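Local coordinates for alginate lyase, family PL7 (Zobellia galactanivorans, PDB 3ZPY), which probably cleaves alginate by lyase action on its uronate chains, through the PL7 catalytic domain that forms this piece of a longer enzyme, at residues Asp32-Thr35 and Asp36-Gly39; Asn43-Asp47 and Asp48-Tyr52; Phe60-Tyr63 and Arg64-Gly68. All coordinates share one frame; numbering follows the deposited sequence.

Overall arrangement
The three contacts follow one another along the chain, in the catalytic domain with its two antiparallel sheets. Contact 1 and residues 43-47 of contact 2 lie in the loop from strand 29-31 to strand 51-53. Contacts 1 and 2 have centres about 12 Å apart and touch where Ile34 packs on the ring of Tyr45. Contact 2 ends in strand 51-53, an outermost strand of the seven-stranded sheet. Contact 3 begins in its neighbour, strand 58-63, centres about 15 Å apart. Backbone pairing of Tyr50 with Lys61 joins them, as does the Tyr63 hydroxyl on Asn49 O. Contact 1 supplies two of three protein ligands of the sodium ion. The series links a metal-binding loop to a sheet margin.

Contact 1 of 3, residues Asp32-Thr35 and Asp36-Gly39; sequences DDIT and DASG. With NA (sodium ion), chain C.
Asp33 holds CG anti to its backbone N (chi1 -177°), while Asp36 carries CG beside its own N (chi1 -72°), and these two torsions set the side chains on one short turn with Asp33 CB 3.8 Å from Asp36 OD2. The turn is closed by the backbone. Asp36 N bonds to Asp33 O at 2.9 Å, and Ala37 N bonds to Ile34 O at 3.0 Å. Both donors sit above the carbonyl plane they meet, as suits a tight 3-10 turn. Asp33 OD1 takes two further bonds on one face of its carboxylate. Thr35 N reaches Asp33 OD1 at 2.9 Å, which makes an Asx turn. Thr35 OG1 reaches Asp33 OD1 at 2.7 Å, from above the plane. An alanine at Asp33 would remove this acceptor, and Thr35 would probably lose both bonds that fix its hydroxyl and its N-H. One water accepts from Asp33 N and donates to Asp36 OD2. The Ile34 side chain packs on Ile17 and Ile21 of strand 15-21. At the end of the turn, Thr35 O at 2.8 Å and Ala37 O at 2.7 Å bind the sodium ion, together with a water and Ile40 O. The protein ligands are all carbonyl oxygens, so the metal probably depends on the backbone shape that the Asx turn helps to set.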
ATOM      1  N   ASP A  32      13.939   3.344   1.694  1.00 11.76           N
ATOM      2  CA  ASP A  32      12.788   4.198   1.452  1.00 10.66           C
ATOM      3  C   ASP A  32      12.783   4.702  -0.007  1.00  9.41           C
ATOM      4  O   ASP A  32      11.756   4.842  -0.575  1.00  9.22           O
ATOM      5  CB  ASP A  32      12.862   5.341   2.480  1.00 13.42           C
ATOM      6  CG  ASP A  32      11.858   6.416   2.220  1.00 14.74           C
ATOM      7  OD1 ASP A  32      10.705   6.204   2.624  1.00 15.94           O
ATOM      8  OD2 ASP A  32      12.236   7.455   1.619  1.00 15.38           O
ATOM      9  N   ASP A  33      13.966   4.989  -0.551  1.00  9.77           N
ATOM     10  CA  ASP A  33      14.075   5.237  -1.968  1.00  8.83           C
ATOM     11  C   ASP A  33      15.104   4.253  -2.514  1.00  9.01           C
ATOM     12  O   ASP A  33      16.304   4.416  -2.305  1.00  8.05           O
ATOM     13  CB  ASP A  33      14.509   6.695  -2.211  1.00  9.56           C
ATOM     14  CG  ASP A  33      14.552   7.014  -3.707  1.00 11.15           C
ATOM     15  OD1 ASP A  33      14.652   6.050  -4.508  1.00  9.79           O
ATOM     16  OD2 ASP A  33      14.585   8.221  -4.072  1.00 16.72           O
ATOM     17  N   ILE A  34      14.575   3.244  -3.231  1.00  7.54           N
ATOM     18  CA  ILE A  34      15.425   2.173  -3.722  1.00  8.13           C
ATOM     19  C   ILE A  34      16.556   2.663  -4.650  1.00  9.26           C
ATOM     20  O   ILE A  34      17.574   1.999  -4.825  1.00  9.61           O
ATOM     21  CB  ILE A  34      14.568   1.071  -4.395  1.00  8.42           C
ATOM     22  CG1 ILE A  34      15.417  -0.207  -4.546  1.00  8.33           C
ATOM     23  CG2 ILE A  34      14.037   1.605  -5.748  1.00  8.40           C
ATOM     24  CD1 ILE A  34      15.789  -0.898  -3.247  1.00 10.95           C
ATOM     25  N   THR A  35      16.307   3.798  -5.287  1.00  9.96           N
ATOM     26  CA  THR A  35      17.332   4.302  -6.178  1.00 11.58           C
ATOM     27  C   THR A  35      18.591   4.771  -5.439  1.00 12.18           C
ATOM     28  O   THR A  35      19.618   5.038  -6.059  1.00 14.05           O
ATOM     29  CB  THR A  35      16.821   5.393  -7.141  1.00 11.93           C
ATOM     30  OG1 THR A  35      16.483   6.579  -6.431  1.00 12.30           O
ATOM     31  CG2 THR A  35      15.687   4.955  -7.983  1.00 10.87           C
ATOM     32  N   ASP A  36      18.500   4.927  -4.114  1.00 11.67           N
ATOM     33  CA  ASP A  36      19.688   5.157  -3.282  1.00 14.55           C
ATOM     34  C   ASP A  36      20.631   3.960  -3.205  1.00 14.62           C
ATOM     35  O   ASP A  36      21.788   4.124  -2.802  1.00 24.61           O
ATOM     36  CB  ASP A  36      19.280   5.540  -1.854  1.00 14.61           C
ATOM     37  CG  ASP A  36      18.701   6.912  -1.770  1.00 16.40           C
ATOM     38  OD1 ASP A  36      18.935   7.702  -2.668  1.00 17.19           O
ATOM     39  OD2 ASP A  36      17.999   7.228  -0.784  1.00 18.85           O
ATOM     40  N   ALA A  37      20.113   2.765  -3.513  1.00 13.78           N
ATOM     41  CA  ALA A  37      20.950   1.594  -3.448  1.00 14.27           C
ATOM     42  C   ALA A  37      21.953   1.512  -4.579  1.00 16.00           C
ATOM     43  O   ALA A  37      21.700   1.943  -5.713  1.00 16.90           O
ATOM     44  CB  ALA A  37      20.090   0.340  -3.398  1.00 11.99           C
ATOM     45  N   SER A  38      23.096   0.915  -4.300  1.00 15.94           N
ATOM     46  CA  SER A  38      24.138   0.770  -5.315  0.50 19.25           C
ATOM     47  C   SER A  38      23.614   0.027  -6.526  1.00 20.01           C
ATOM     48  O   SER A  38      23.054  -1.058  -6.378  1.00 20.08           O
ATOM     49  CB  SER A  38      25.311  -0.015  -4.741  0.50 19.03           C
ATOM     50  OG  SER A  38      25.904   0.683  -3.674  0.50 23.81           O
ATOM     51  N   GLY A  39      23.813   0.598  -7.729  1.00 20.26           N
ATOM     52  CA  GLY A  39      23.478  -0.123  -8.968  1.00 19.44           C
ATOM     53  C   GLY A  39      22.064   0.010  -9.470  1.00 18.69           C
ATOM     54  O   GLY A  39      21.678  -0.671 -10.459  1.00 18.45           O
TER
HETATM   55 NA    NA C 450      21.866   4.102  -7.330  1.00  8.86          NA
HETATM   56  O   HOH W   1      16.497   5.674   0.827  1.00 14.25           O
HETATM   57  O   HOH W   2      22.802   6.898  -7.398  1.00 27.45           O

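Contact 2 of 3, residues Asn43-Asp47 and Asp48-Tyr52; sequences NTYSD and DNYFY
Asp47 and Phe51 form an antiparallel hydrogen-bonded pair, and because Tyr50 also faces Asp47 the backbone makes a classic beta bulge at the start of strand 51-53. Asp47 N bonds to Phe51 O at 2.8 Å. Asp47 O takes two donors in return: Phe51 N, nearly in line with the C=O bond, and Tyr50 N, from above the carbonyl plane. This double use of one oxygen is the mark of the bulge. The Asp47 side chain holds the same turn. With CG anti to the backbone N, its carboxylate swings over the following residues, and Asp47 OD1 accepts from Asn49 N at 2.9 Å. The N-H comes from above the carboxylate plane, in a nearly straight bond (167°). The other oxygen, Asp47 OD2, lies 3.4 Å from Tyr50 CD2, with carboxylate and ring planes 70° apart. The two side chains run side by side and point the same way. Tyr50 turns its hydroxyl to Gly22 O, and one face of its ring carries Asn49 CB over the centre.

Tyr45 and Phe51 also meet across the turn. Their rings are nearly parallel, at 9°, but slid apart, so they barely overlap. The hydroxyl of Tyr45 bonds to Ser19. Phe51 also packs on Ile17 of strand 15-21 and meets Phe60 edge-to-face. At the outer side, one water joins Ser46 OG to Asp48 OD1, donating to the latter. In the ring pair, Tyr45 CD2 and Tyr45 CE2 both lie 3.4 Å from Phe51 CD2.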
ATOM      1  N   ASN A  43      14.313   3.904 -13.868  1.00  8.34           N
ATOM      2  CA  ASN A  43      13.556   3.377 -14.983  1.00  8.78           C
ATOM      3  C   ASN A  43      14.024   2.003 -15.396  1.00  8.02           C
ATOM      4  O   ASN A  43      13.426   1.447 -16.279  1.00 10.96           O
ATOM      5  CB  ASN A  43      13.582   4.319 -16.206  1.00 12.31           C
ATOM      6  CG  ASN A  43      12.569   3.873 -17.354  1.00 18.55           C
ATOM      7  OD1 ASN A  43      11.350   3.588 -17.108  1.00 21.08           O
ATOM      8  ND2 ASN A  43      13.074   3.835 -18.597  1.00 27.71           N
ATOM      9  N   THR A  44      15.089   1.470 -14.842  1.00  6.94           N
ATOM     10  CA  THR A  44      15.466   0.056 -15.059  1.00  6.97           C
ATOM     11  C   THR A  44      15.295  -0.860 -13.856  1.00  9.27           C
ATOM     12  O   THR A  44      15.482  -2.071 -13.990  1.00  9.33           O
ATOM     13  CB  THR A  44      16.873  -0.077 -15.614  1.00 10.81           C
ATOM     14  OG1 THR A  44      17.810   0.441 -14.657  1.00 11.82           O
ATOM     15  CG2 THR A  44      17.099   0.735 -16.846  1.00 11.63           C
ATOM     16  N   TYR A  45      14.914  -0.312 -12.713  1.00  8.63           N
ATOM     17  CA  TYR A  45      14.828  -1.170 -11.529  1.00  7.88           C
ATOM     18  C   TYR A  45      13.839  -2.334 -11.685  1.00  7.94           C
ATOM     19  O   TYR A  45      12.647  -2.116 -11.964  1.00  6.80           O
ATOM     20  CB  TYR A  45      14.436  -0.349 -10.293  1.00  8.38           C
ATOM     21  CG  TYR A  45      14.296  -1.192  -9.050  1.00  7.84           C
ATOM     22  CD1 TYR A  45      15.295  -2.092  -8.661  1.00  8.79           C
ATOM     23  CD2 TYR A  45      13.112  -1.186  -8.337  1.00  7.33           C
ATOM     24  CE1 TYR A  45      15.150  -2.876  -7.522  1.00  9.53           C
ATOM     25  CE2 TYR A  45      12.935  -2.000  -7.219  1.00  6.18           C
ATOM     26  CZ  TYR A  45      13.924  -2.875  -6.842  1.00  6.94           C
ATOM     27  OH  TYR A  45      13.755  -3.668  -5.702  1.00  8.27           O
ATOM     28  N   SER A  46      14.320  -3.553 -11.375  1.00  7.85           N
ATOM     29  CA  SER A  46      13.488  -4.743 -11.356  1.00  5.80           C
ATOM     30  C   SER A  46      14.239  -5.759 -10.507  1.00  6.87           C
ATOM     31  O   SER A  46      15.436  -5.963 -10.720  1.00  7.53           O
ATOM     32  CB  SER A  46      13.253  -5.260 -12.798  1.00  6.39           C
ATOM     33  OG  SER A  46      12.381  -6.370 -12.803  1.00  8.68           O
ATOM     34  N   ASP A  47      13.461  -6.485  -9.683  1.00  6.32           N
ATOM     35  CA  ASP A  47      14.039  -7.545  -8.923  1.00  6.46           C
ATOM     36  C   ASP A  47      12.912  -8.561  -8.765  1.00  6.52           C
ATOM     37  O   ASP A  47      11.900  -8.266  -8.146  1.00  5.98           O
ATOM     38  CB  ASP A  47      14.514  -7.044  -7.551  1.00  8.41           C
ATOM     39  CG  ASP A  47      15.129  -8.107  -6.682  1.00  8.01           C
ATOM     40  OD1 ASP A  47      14.937  -9.338  -6.887  1.00  9.09           O
ATOM     41  OD2 ASP A  47      15.836  -7.733  -5.732  1.00 10.06           O
ATOM     42  N   ASP A  48      13.093  -9.759  -9.290  1.00  7.46           N
ATOM     43  CA  ASP A  48      12.018 -10.745  -9.204  1.00  8.44           C
ATOM     44  C   ASP A  48      11.658 -11.167  -7.837  1.00  7.74           C
ATOM     45  O   ASP A  48      10.584 -11.738  -7.661  1.00  8.80           O
ATOM     46  CB  ASP A  48      12.470 -12.021  -9.973  1.00 11.34           C
ATOM     47  CG  ASP A  48      12.449 -11.847 -11.471  1.00 11.29           C
ATOM     48  OD1 ASP A  48      12.066 -10.701 -11.950  1.00 11.11           O
ATOM     49  OD2 ASP A  48      12.868 -12.824 -12.202  1.00 19.03           O
ATOM     50  N   ASN A  49      12.478 -10.812  -6.827  1.00  7.31           N
ATOM     51  CA  ASN A  49      12.086 -11.186  -5.485  1.00  6.41           C
ATOM     52  C   ASN A  49      11.028 -10.189  -4.916  1.00  6.29           C
ATOM     53  O   ASN A  49      10.330 -10.501  -3.960  1.00  6.04           O
ATOM     54  CB  ASN A  49      13.259 -11.164  -4.539  1.00  7.65           C
ATOM     55  CG  ASN A  49      14.190 -12.381  -4.701  1.00 10.91           C
ATOM     56  OD1 ASN A  49      15.410 -12.217  -4.750  1.00 18.32           O
ATOM     57  ND2 ASN A  49      13.614 -13.523  -4.969  1.00 11.01           N
ATOM     58  N   TYR A  50      11.006  -8.950  -5.460  1.00  5.92           N
ATOM     59  CA  TYR A  50      10.271  -7.816  -4.827  1.00  5.68           C
ATOM     60  C   TYR A  50       9.359  -6.995  -5.722  1.00  5.22           C
ATOM     61  O   TYR A  50       8.283  -6.570  -5.303  1.00  4.90           O
ATOM     62  CB  TYR A  50      11.260  -6.808  -4.198  1.00  5.91           C
ATOM     63  CG  TYR A  50      12.158  -7.426  -3.142  1.00  5.67           C
ATOM     64  CD1 TYR A  50      11.621  -8.153  -2.037  1.00  6.98           C
ATOM     65  CD2 TYR A  50      13.544  -7.373  -3.284  1.00  6.56           C
ATOM     66  CE1 TYR A  50      12.489  -8.725  -1.138  1.00  8.36           C
ATOM     67  CE2 TYR A  50      14.421  -7.942  -2.375  1.00  8.42           C
ATOM     68  CZ  TYR A  50      13.896  -8.640  -1.303  1.00  7.12           C
ATOM     69  OH  TYR A  50      14.743  -9.189  -0.366  1.00  9.18           O
ATOM     70  N   PHE A  51       9.857  -6.664  -6.905  1.00  4.45           N
ATOM     71  CA  PHE A  51       9.287  -5.581  -7.697  1.00  4.52           C
ATOM     72  C   PHE A  51       9.618  -5.881  -9.136  1.00  4.59           C
ATOM     73  O   PHE A  51      10.786  -5.705  -9.558  1.00  5.61           O
ATOM     74  CB  PHE A  51       9.907  -4.210  -7.247  1.00  5.37           C
ATOM     75  CG  PHE A  51       9.325  -3.017  -8.008  1.00  4.99           C
ATOM     76  CD1 PHE A  51       8.080  -2.475  -7.658  1.00  7.16           C
ATOM     77  CD2 PHE A  51      10.043  -2.437  -9.038  1.00  5.49           C
ATOM     78  CE1 PHE A  51       7.580  -1.374  -8.334  1.00  7.68           C
ATOM     79  CE2 PHE A  51       9.553  -1.333  -9.682  1.00  6.46           C
ATOM     80  CZ  PHE A  51       8.346  -0.799  -9.345  1.00  7.20           C
ATOM     81  N   TYR A  52       8.581  -6.300  -9.915  1.00  4.01           N
ATOM     82  CA  TYR A  52       8.850  -6.821 -11.240  1.00  4.73           C
ATOM     83  C   TYR A  52       7.622  -6.694 -12.082  1.00  4.80           C
ATOM     84  O   TYR A  52       6.552  -6.381 -11.608  1.00  5.35           O
ATOM     85  CB  TYR A  52       9.424  -8.266 -11.183  1.00  4.99           C
ATOM     86  CG  TYR A  52       8.501  -9.292 -10.570  1.00  4.97           C
ATOM     87  CD1 TYR A  52       7.590  -9.950 -11.397  1.00  5.89           C
ATOM     88  CD2 TYR A  52       8.490  -9.550  -9.197  1.00  4.57           C
ATOM     89  CE1 TYR A  52       6.713 -10.906 -10.876  1.00  5.66           C
ATOM     90  CE2 TYR A  52       7.570 -10.468  -8.622  1.00  6.23           C
ATOM     91  CZ  TYR A  52       6.719 -11.140  -9.524  1.00  6.29           C
ATOM     92  OH  TYR A  52       5.828 -12.033  -9.030  1.00  8.53           O
TER
HETATM   93  O   HOH W   3      13.773  -8.575 -12.306  1.00  9.59           O
HETATM   94  O   HOH W   4      16.830  -9.776  -4.318  1.00 14.31           O

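Contact 3 of 3, residues Phe60-Tyr63 and Arg64-Gly68; sequences FKCY and RGLGG
Tyr63 and Leu66 pack across the turn that ends strand 58-63, with Tyr63 CB 4.1 Å from Leu66 CB. Leu66 has CG anti to its backbone N (chi1 -172°), and this together with chi2 60° turns its CD2 branch toward the strand. Leu66 CD2 comes to the edge of the Tyr63 ring, near its plane, and lies 4.1 Å from Tyr63 CD1. Leu66 CD2 also touches Cys62 SG at 4.1 Å. One leucine branch thus meets both residues at the end of the strand. Tyr63 keeps CG beside its backbone N (chi1 -57°), and the ring runs away from the turn to put its hydroxyl on Asn49 O. Leu66 packs on Tyr50 as well. Arg64 starts away from the strand in an extended chain as far as NE. Its guanidinium group is held by the carbonyls of Gln110, Asp111 and Ser230, which probably offsets its burial. Leu66 N bonds to Tyr63 O at 3.1 Å and closes the turn. Gly65 and Gly67 both have positive phi. They take the third position of two overlapping type II beta turns, Tyr63-Leu66 and Gly65-Gly68, the glycine-rich exit from a strand of the seven-stranded antiparallel sheet.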
ATOM      1  N   PHE A  60       4.293  -6.502  -6.568  1.00  3.78           N
ATOM      2  CA  PHE A  60       4.925  -6.074  -5.304  1.00  4.30           C
ATOM      3  C   PHE A  60       4.855  -7.240  -4.436  1.00  4.03           C
ATOM      4  O   PHE A  60       3.762  -7.641  -3.972  1.00  4.51           O
ATOM      5  CB  PHE A  60       4.099  -4.932  -4.719  1.00  4.85           C
ATOM      6  CG  PHE A  60       4.046  -3.695  -5.611  1.00  4.63           C
ATOM      7  CD1 PHE A  60       3.180  -3.667  -6.742  1.00  4.03           C
ATOM      8  CD2 PHE A  60       4.825  -2.556  -5.315  1.00  5.39           C
ATOM      9  CE1 PHE A  60       3.137  -2.510  -7.559  1.00  5.03           C
ATOM     10  CE2 PHE A  60       4.798  -1.464  -6.136  1.00  4.82           C
ATOM     11  CZ  PHE A  60       3.912  -1.407  -7.217  1.00  5.77           C
ATOM     12  N   LYS A  61       6.063  -7.819  -4.178  1.00  4.13           N
ATOM     13  CA  LYS A  61       6.156  -9.070  -3.405  1.00  4.12           C
ATOM     14  C   LYS A  61       6.961  -8.754  -2.091  1.00  5.28           C
ATOM     15  O   LYS A  61       8.127  -8.264  -2.177  1.00  6.13           O
ATOM     16  CB  LYS A  61       6.951 -10.134  -4.299  1.00  4.88           C
ATOM     17  CG  LYS A  61       6.888 -11.511  -3.704  1.00  5.77           C
ATOM     18  CD  LYS A  61       7.465 -12.564  -4.622  1.00  7.93           C
ATOM     19  CE  LYS A  61       7.332 -13.946  -4.070  1.00  8.64           C
ATOM     20  NZ  LYS A  61       7.711 -14.944  -5.095  1.00 10.42           N
ATOM     21  N   CYS A  62       6.303  -9.008  -0.969  1.00  5.15           N
ATOM     22  CA  CYS A  62       6.917  -8.687   0.339  1.00  5.77           C
ATOM     23  C   CYS A  62       6.757  -9.877   1.258  1.00  5.75           C
ATOM     24  O   CYS A  62       5.782 -10.631   1.147  1.00  7.10           O
ATOM     25  CB  CYS A  62       6.273  -7.351   0.879  1.00  5.74           C
ATOM     26  SG  CYS A  62       7.123  -6.695   2.312  1.00  7.76           S
ATOM     27  N   TYR A  63       7.693 -10.041   2.179  1.00  6.66           N
ATOM     28  CA  TYR A  63       7.786 -11.291   2.910  1.00  6.51           C
ATOM     29  C   TYR A  63       7.645 -11.032   4.392  1.00  7.34           C
ATOM     30  O   TYR A  63       8.156 -10.023   4.893  1.00  7.28           O
ATOM     31  CB  TYR A  63       9.164 -12.011   2.683  1.00  7.23           C
ATOM     32  CG  TYR A  63       9.426 -12.278   1.230  1.00  7.22           C
ATOM     33  CD1 TYR A  63       9.821 -11.224   0.371  1.00  8.44           C
ATOM     34  CD2 TYR A  63       9.357 -13.603   0.726  1.00  7.07           C
ATOM     35  CE1 TYR A  63      10.023 -11.407  -0.972  1.00  9.45           C
ATOM     36  CE2 TYR A  63       9.584 -13.807  -0.665  1.00  7.09           C
ATOM     37  CZ  TYR A  63      10.011 -12.716  -1.449  1.00  7.22           C
ATOM     38  OH  TYR A  63      10.157 -12.915  -2.812  1.00  8.75           O
ATOM     39  N   ARG A  64       6.945 -11.941   5.066  1.00  7.44           N
ATOM     40  CA  ARG A  64       6.922 -11.961   6.542  1.00  8.40           C
ATOM     41  C   ARG A  64       8.368 -11.945   7.029  1.00  9.91           C
ATOM     42  O   ARG A  64       9.243 -12.691   6.524  1.00  8.43           O
ATOM     43  CB  ARG A  64       6.304 -13.331   6.930  1.00  8.74           C
ATOM     44  CG  ARG A  64       6.067 -13.542   8.443  1.00  8.11           C
ATOM     45  CD  ARG A  64       5.461 -14.934   8.641  1.00  8.22           C
ATOM     46  NE  ARG A  64       4.867 -15.125   9.980  1.00  9.44           N
ATOM     47  CZ  ARG A  64       5.433 -15.774  10.992  1.00  9.47           C
ATOM     48  NH1 ARG A  64       6.704 -16.157  10.955  1.00 11.97           N
ATOM     49  NH2 ARG A  64       4.721 -16.031  12.083  1.00 12.83           N
ATOM     50  N   GLY A  65       8.649 -11.065   8.018  1.00  9.48           N
ATOM     51  CA  GLY A  65      10.007 -11.054   8.642  1.00 12.62           C
ATOM     52  C   GLY A  65      11.087 -10.425   7.753  1.00  9.53           C
ATOM     53  O   GLY A  65      12.218 -10.474   8.153  1.00 13.02           O
ATOM     54  N   LEU A  66      10.729  -9.881   6.554  1.00  9.29           N
ATOM     55  CA  LEU A  66      11.696  -9.298   5.667  1.00 11.38           C
ATOM     56  C   LEU A  66      12.367  -8.118   6.367  1.00 11.97           C
ATOM     57  O   LEU A  66      11.709  -7.160   6.818  1.00 12.32           O
ATOM     58  CB  LEU A  66      11.008  -8.849   4.428  1.00  9.02           C
ATOM     59  CG  LEU A  66      11.867  -8.347   3.224  1.00  9.28           C
ATOM     60  CD1 LEU A  66      12.821  -9.443   2.716  1.00 12.41           C
ATOM     61  CD2 LEU A  66      11.047  -7.746   2.057  1.00  9.03           C
ATOM     62  N   GLY A  67      13.695  -8.155   6.430  1.00 11.21           N
ATOM     63  CA  GLY A  67      14.403  -7.071   7.078  1.00 14.70           C
ATOM     64  C   GLY A  67      14.187  -7.039   8.609  1.00 15.38           C
ATOM     65  O   GLY A  67      14.493  -6.033   9.237  1.00 20.46           O
ATOM     66  N   GLY A  68      13.636  -8.105   9.208  1.00 13.96           N
ATOM     67  CA  GLY A  68      13.189  -8.133  10.623  1.00 19.49           C
ATOM     68  C   GLY A  68      14.332  -7.924  11.550  1.00 20.17           C
ATOM     69  O   GLY A  68      14.120  -7.556  12.724  1.00 24.06           O
TER